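Long-range contacts in carbohydrate binding module (Ruminococcus flavefaciens, PDB 4V1K), which probably binds plant cell-wall polysaccharide as a non-catalytic module of the cellulosomal family 9 glycoside hydrolase Cel9A: residues 12-17 and 120-125; 58-63 and 76-81. One frame throughout, in Å; residues are numbered along the deposited sequence.

Interaction 1 (12-17 and 120-125)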
loop_
_atom_site.group_PDB
_atom_site.type_symbol
_atom_site.label_atom_id
_atom_site.label_comp_id
_atom_site.label_asym_id
_atom_site.label_seq_id
_atom_site.Cartn_x
_atom_site.Cartn_y
_atom_site.Cartn_z
ATOM N N LYS A 12 -9.347 1.847 8.572
ATOM C CA LYS A 12 -8.424 1.308 9.556
ATOM C C LYS A 12 -7.659 2.419 10.261
ATOM O O LYS A 12 -6.886 3.143 9.631
ATOM C CB LYS A 12 -7.457 0.338 8.892
ATOM C CG LYS A 12 -6.514 -0.334 9.879
ATOM C CD LYS A 12 -5.617 -1.345 9.191
ATOM C CE LYS A 12 -4.618 -1.938 10.180
ATOM N NZ LYS A 12 -5.274 -2.619 11.330
ATOM N N LYS A 13 -7.859 2.527 11.569
ATOM C CA LYS A 13 -7.137 3.511 12.421
ATOM C C LYS A 13 -5.719 3.010 12.732
ATOM O O LYS A 13 -5.506 1.849 13.164
ATOM C CB LYS A 13 -7.895 3.734 13.727
ATOM C CG LYS A 13 -7.214 4.676 14.707
ATOM C CD LYS A 13 -7.193 6.120 14.233
ATOM C CE LYS A 13 -6.348 6.984 15.164
ATOM N NZ LYS A 13 -6.740 6.912 16.611
ATOM N N VAL A 14 -4.758 3.878 12.484
ATOM C CA VAL A 14 -3.346 3.603 12.755
ATOM C C VAL A 14 -2.768 4.670 13.698
ATOM O O VAL A 14 -2.952 5.870 13.484
ATOM C CB VAL A 14 -2.525 3.594 11.466
ATOM C CG1 VAL A 14 -1.051 3.215 11.730
ATOM C CG2 VAL A 14 -3.089 2.592 10.476
ATOM N N THR A 15 -2.066 4.227 14.742
ATOM C CA THR A 15 -1.292 5.129 15.615
ATOM C C THR A 15 0.176 4.764 15.384
ATOM O O THR A 15 0.632 3.705 15.827
ATOM C CB THR A 15 -1.686 4.951 17.094
ATOM O OG1 THR A 15 -3.097 5.230 17.266
ATOM C CG2 THR A 15 -0.873 5.872 17.999
ATOM N N TYR A 16 0.910 5.608 14.646
ATOM C CA TYR A 16 2.283 5.270 14.243
ATOM C C TYR A 16 3.171 4.913 15.431
ATOM O O TYR A 16 3.915 3.912 15.407
ATOM C CB TYR A 16 2.914 6.423 13.386
ATOM C CG TYR A 16 4.417 6.284 13.204
ATOM C CD1 TYR A 16 4.961 5.354 12.335
ATOM C CD2 TYR A 16 5.284 7.009 13.999
ATOM C CE1 TYR A 16 6.354 5.198 12.220
ATOM C CE2 TYR A 16 6.646 6.860 13.907
ATOM C CZ TYR A 16 7.183 5.952 13.023
ATOM O OH TYR A 16 8.558 5.826 12.969
ATOM N N SER A 17 3.127 5.741 16.472
ATOM C CA SER A 17 4.008 5.543 17.639
ATOM C C SER A 17 3.682 4.264 18.421
ATOM O O SER A 17 4.533 3.778 19.207
ATOM C CB SER A 17 3.941 6.767 18.564
ATOM O OG SER A 17 2.608 6.962 19.050
ATOM N N ASP A 120 0.569 11.666 14.124
ATOM C CA ASP A 120 0.764 10.281 14.622
ATOM C C ASP A 120 -0.416 9.333 14.359
ATOM O O ASP A 120 -0.243 8.125 14.119
ATOM C CB ASP A 120 1.071 10.314 16.116
ATOM C CG ASP A 120 1.737 9.064 16.612
ATOM O OD1 ASP A 120 2.788 8.707 16.033
ATOM O OD2 ASP A 120 1.254 8.457 17.610
ATOM N N GLU A 121 -1.602 9.898 14.424
ATOM C CA GLU A 121 -2.848 9.169 14.325
ATOM C C GLU A 121 -3.531 9.495 13.011
ATOM O O GLU A 121 -3.781 10.664 12.681
ATOM C CB GLU A 121 -3.761 9.487 15.514
ATOM C CG GLU A 121 -3.196 8.924 16.816
ATOM C CD GLU A 121 -4.041 9.151 18.054
ATOM O OE1 GLU A 121 -5.279 9.264 17.995
ATOM O OE2 GLU A 121 -3.419 9.180 19.139
ATOM N N PHE A 122 -3.818 8.452 12.240
ATOM C CA PHE A 122 -4.512 8.644 10.956
ATOM C C PHE A 122 -5.353 7.427 10.624
ATOM O O PHE A 122 -5.189 6.362 11.224
ATOM C CB PHE A 122 -3.503 8.952 9.833
ATOM C CG PHE A 122 -2.593 7.790 9.485
ATOM C CD1 PHE A 122 -1.441 7.562 10.221
ATOM C CD2 PHE A 122 -2.859 6.954 8.425
ATOM C CE1 PHE A 122 -0.598 6.520 9.928
ATOM C CE2 PHE A 122 -2.007 5.892 8.118
ATOM C CZ PHE A 122 -0.872 5.677 8.868
ATOM N N THR A 123 -6.257 7.599 9.672
ATOM C CA THR A 123 -7.097 6.501 9.169
ATOM C C THR A 123 -6.806 6.211 7.705
ATOM O O THR A 123 -6.668 7.144 6.878
ATOM C CB THR A 123 -8.601 6.835 9.344
ATOM O OG1 THR A 123 -8.886 7.084 10.730
ATOM C CG2 THR A 123 -9.484 5.666 8.885
ATOM N N ILE A 124 -6.660 4.921 7.399
ATOM C CA ILE A 124 -6.613 4.444 6.004
ATOM C C ILE A 124 -8.061 4.306 5.545
ATOM O O ILE A 124 -8.787 3.325 5.904
ATOM C CB ILE A 124 -5.833 3.100 5.870
ATOM C CG1 ILE A 124 -4.383 3.298 6.332
ATOM C CG2 ILE A 124 -5.871 2.562 4.431
ATOM C CD1 ILE A 124 -3.595 1.995 6.426
ATOM N N ASP A 125 -8.491 5.288 4.759
ATOM C CA ASP A 125 -9.869 5.310 4.281
ATOM C C ASP A 125 -10.119 4.374 3.104
ATOM O O ASP A 125 -11.184 3.726 3.035
ATOM C CB ASP A 125 -10.271 6.727 3.906
ATOM C CG ASP A 125 -10.260 7.685 5.103
ATOM O OD1 ASP A 125 -10.780 7.345 6.184
ATOM O OD2 ASP A 125 -9.752 8.804 4.935
#
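The first and last strands of the module pair antiparallel here, Val14 facing Phe122 and Lys12 facing Ile124, at one margin of a four-stranded sheet. Val14 N binds Phe122 O at 2.8 Å, and Phe122 N returns a bond to Val14 O. Lys12 and Ile124 form a second such hydrogen-bonded pair. On the face of Val14, Phe122 and Ile124, Val14 CB stands over one face of the Phe122 ring, 3.7 Å above its plane and shifted toward the rim. Phe122 CG lies between the backbone N and the carbonyl carbon (chi1 68°), on the side of Val14. Val14 CG2 also touches Ile124 CD1 at 4.1 Å.

The other face carries Lys13, Thr15, Glu121 and Thr123. Lys13 NZ makes a salt bridge to Glu121 OE1 at 3.1 Å, meeting it from above the carboxylate plane. Beyond the strand, Tyr16 N binds Asp120 O at 2.8 Å. Ser17 OG lies very close to Asp120 OD2, a bond whose shortness makes it doubtful, and Ser17 N makes a weak bond to Asp120 OD1. Ile26, Phe28 and Phe112 of the second sheet pack on the face of Val14 and Ile124, consistent with the two-sheet beta-sandwich of many carbohydrate-binding modules.

Interaction 2 (58-63 and 76-81)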
loop_
_atom_site.group_PDB
_atom_site.type_symbol
_atom_site.label_atom_id
_atom_site.label_comp_id
_atom_site.label_asym_id
_atom_site.label_seq_id
_atom_site.Cartn_x
_atom_site.Cartn_y
_atom_site.Cartn_z
ATOM N N VAL A 58 6.933 9.107 5.196
ATOM C CA VAL A 58 8.064 8.425 4.584
ATOM C C VAL A 58 7.799 6.940 4.734
ATOM O O VAL A 58 7.490 6.456 5.827
ATOM C CB VAL A 58 9.395 8.761 5.257
ATOM C CG1 VAL A 58 10.552 8.052 4.556
ATOM C CG2 VAL A 58 9.635 10.261 5.295
ATOM N N GLY A 59 7.921 6.194 3.640
ATOM C CA GLY A 59 7.685 4.746 3.701
ATOM C C GLY A 59 7.938 4.061 2.377
ATOM O O GLY A 59 8.536 4.623 1.494
ATOM N N GLN A 60 7.514 2.807 2.285
ATOM C CA GLN A 60 7.751 1.954 1.127
ATOM C C GLN A 60 6.633 0.947 1.065
ATOM O O GLN A 60 6.059 0.587 2.104
ATOM C CB GLN A 60 9.048 1.134 1.290
ATOM C CG GLN A 60 10.290 1.789 0.867
ATOM C CD GLN A 60 11.512 0.979 1.133
ATOM O OE1 GLN A 60 12.014 1.006 2.232
ATOM N NE2 GLN A 60 12.045 0.312 0.113
ATOM N N PHE A 61 6.368 0.465 -0.149
ATOM C CA PHE A 61 5.421 -0.637 -0.367
ATOM C C PHE A 61 6.163 -1.949 -0.612
ATOM O O PHE A 61 7.252 -1.978 -1.195
ATOM C CB PHE A 61 4.486 -0.375 -1.557
ATOM C CG PHE A 61 3.484 0.734 -1.326
ATOM C CD1 PHE A 61 3.882 2.062 -1.244
ATOM C CD2 PHE A 61 2.148 0.451 -1.200
ATOM C CE1 PHE A 61 2.958 3.073 -1.048
ATOM C CE2 PHE A 61 1.213 1.453 -1.021
ATOM C CZ PHE A 61 1.616 2.786 -0.939
ATOM N N GLY A 62 5.535 -3.044 -0.164
ATOM C CA GLY A 62 5.980 -4.381 -0.514
ATOM C C GLY A 62 4.824 -5.243 -1.001
ATOM O O GLY A 62 3.659 -4.944 -0.733
ATOM N N THR A 63 5.153 -6.329 -1.683
ATOM C CA THR A 63 4.139 -7.248 -2.190
ATOM C C THR A 63 4.630 -8.691 -2.227
ATOM O O THR A 63 5.804 -8.983 -2.506
ATOM C CB THR A 63 3.652 -6.821 -3.603
ATOM O OG1 THR A 63 2.638 -7.714 -4.099
ATOM C CG2 THR A 63 4.823 -6.781 -4.594
ATOM N N GLY A 76 9.101 -1.723 -3.454
ATOM C CA GLY A 76 9.369 -0.544 -4.229
ATOM C C GLY A 76 10.363 0.408 -3.560
ATOM O O GLY A 76 10.831 0.170 -2.407
ATOM N N ASP A 77 10.662 1.499 -4.265
ATOM C CA ASP A 77 11.586 2.528 -3.745
ATOM C C ASP A 77 10.955 3.288 -2.560
ATOM O O ASP A 77 9.715 3.324 -2.409
ATOM C CB ASP A 77 11.908 3.539 -4.843
ATOM C CG ASP A 77 12.794 2.991 -5.943
ATOM O OD1 ASP A 77 13.496 1.966 -5.751
ATOM O OD2 ASP A 77 12.796 3.637 -7.024
ATOM N N GLU A 78 11.785 3.899 -1.729
ATOM C CA GLU A 78 11.287 4.790 -0.685
ATOM C C GLU A 78 10.527 5.982 -1.276
ATOM O O GLU A 78 10.937 6.590 -2.300
ATOM C CB GLU A 78 12.425 5.306 0.199
ATOM C CG GLU A 78 11.929 5.918 1.526
ATOM C CD GLU A 78 13.062 6.345 2.454
ATOM O OE1 GLU A 78 13.691 7.408 2.198
ATOM O OE2 GLU A 78 13.295 5.631 3.461
ATOM N N ILE A 79 9.430 6.316 -0.617
ATOM C CA ILE A 79 8.547 7.440 -0.977
ATOM C C ILE A 79 8.545 8.472 0.163
ATOM O O ILE A 79 8.401 8.078 1.343
ATOM C CB ILE A 79 7.099 6.936 -1.180
ATOM C CG1 ILE A 79 7.037 5.994 -2.393
ATOM C CG2 ILE A 79 6.107 8.089 -1.367
ATOM C CD1 ILE A 79 5.762 5.182 -2.503
ATOM N N THR A 80 8.714 9.755 -0.183
ATOM C CA THR A 80 8.452 10.858 0.735
ATOM C C THR A 80 7.330 11.694 0.104
ATOM O O THR A 80 7.436 12.081 -1.056
ATOM C CB THR A 80 9.711 11.725 0.978
ATOM O OG1 THR A 80 10.758 10.909 1.538
ATOM C CG2 THR A 80 9.432 12.886 1.913
ATOM N N GLN A 81 6.263 11.955 0.865
ATOM C CA GLN A 81 5.088 12.713 0.402
ATOM C C GLN A 81 4.673 13.662 1.523
ATOM O O GLN A 81 4.569 13.252 2.671
ATOM C CB GLN A 81 3.937 11.738 0.164
ATOM C CG GLN A 81 2.567 12.345 -0.013
ATOM C CD GLN A 81 2.278 12.607 -1.456
ATOM O OE1 GLN A 81 2.703 11.851 -2.311
ATOM N NE2 GLN A 81 1.547 13.664 -1.736
HETATM O O HOH W 1 7.473 1.725 -2.564
#
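Gln60 reaches across to the segment 76-81 with its side chain from CG outward. From CB the chain turns so that CG is anti to the carbonyl carbon (chi1 -86°), and it runs on extended to CD. CG rests 3.5 Å from Glu78 CA and also touches Asp77 O. CD lies 3.7 Å from Gly76 O. At the tip, NE2 gives a nearly straight hydrogen bond to Gly76 O (2.8 Å, 175° at the hydrogen), with the acceptor in the amide plane. The other amide atom, OE1, accepts a bond from Trp115 NE1. Both ends of the amide are thus used, which fixes its rotation. An alanine here would probably leave Gly76 O and Trp115 NE1 without these mates and open a gap beside Glu78.

The two segments belong to a beta hairpin of strands 55-64 and 73-83. Gly59 and Ile79 form a regular hydrogen-bonded antiparallel pair. Past this pair the backbones are linked through a water, which donates to Asp77 O and accepts from Phe61 N. Direct backbone bonding returns where Gly76 N binds Phe61 O at 2.9 Å. On the face of Ile79, its CD1 sits at the edge of the Phe61 ring, 3.8 Å from CE1. That ring also meets Trp92 and Phe112. On the face of Val58 and Thr80, Val58 CG1 touches Glu78 CD at 3.7 Å.

Interaction 2 is nested in the chain loop that interaction 1 closes. The two lie in different sheets of the fold. Their centres are about 17 Å apart and their nearest atoms about 7 Å, so they do not touch. Other residues join them. Phe112 and Trp115 each touch residues of both. On the side of interaction 1, the carbonyl oxygen of Trp115 takes a weak bond from Tyr16 OH. A bound 2-hydroxy butane-1,4-diol lies about 4 Å from the side chain of Val58 and about 6 Å from that of Tyr16. This alone does not establish a sugar site.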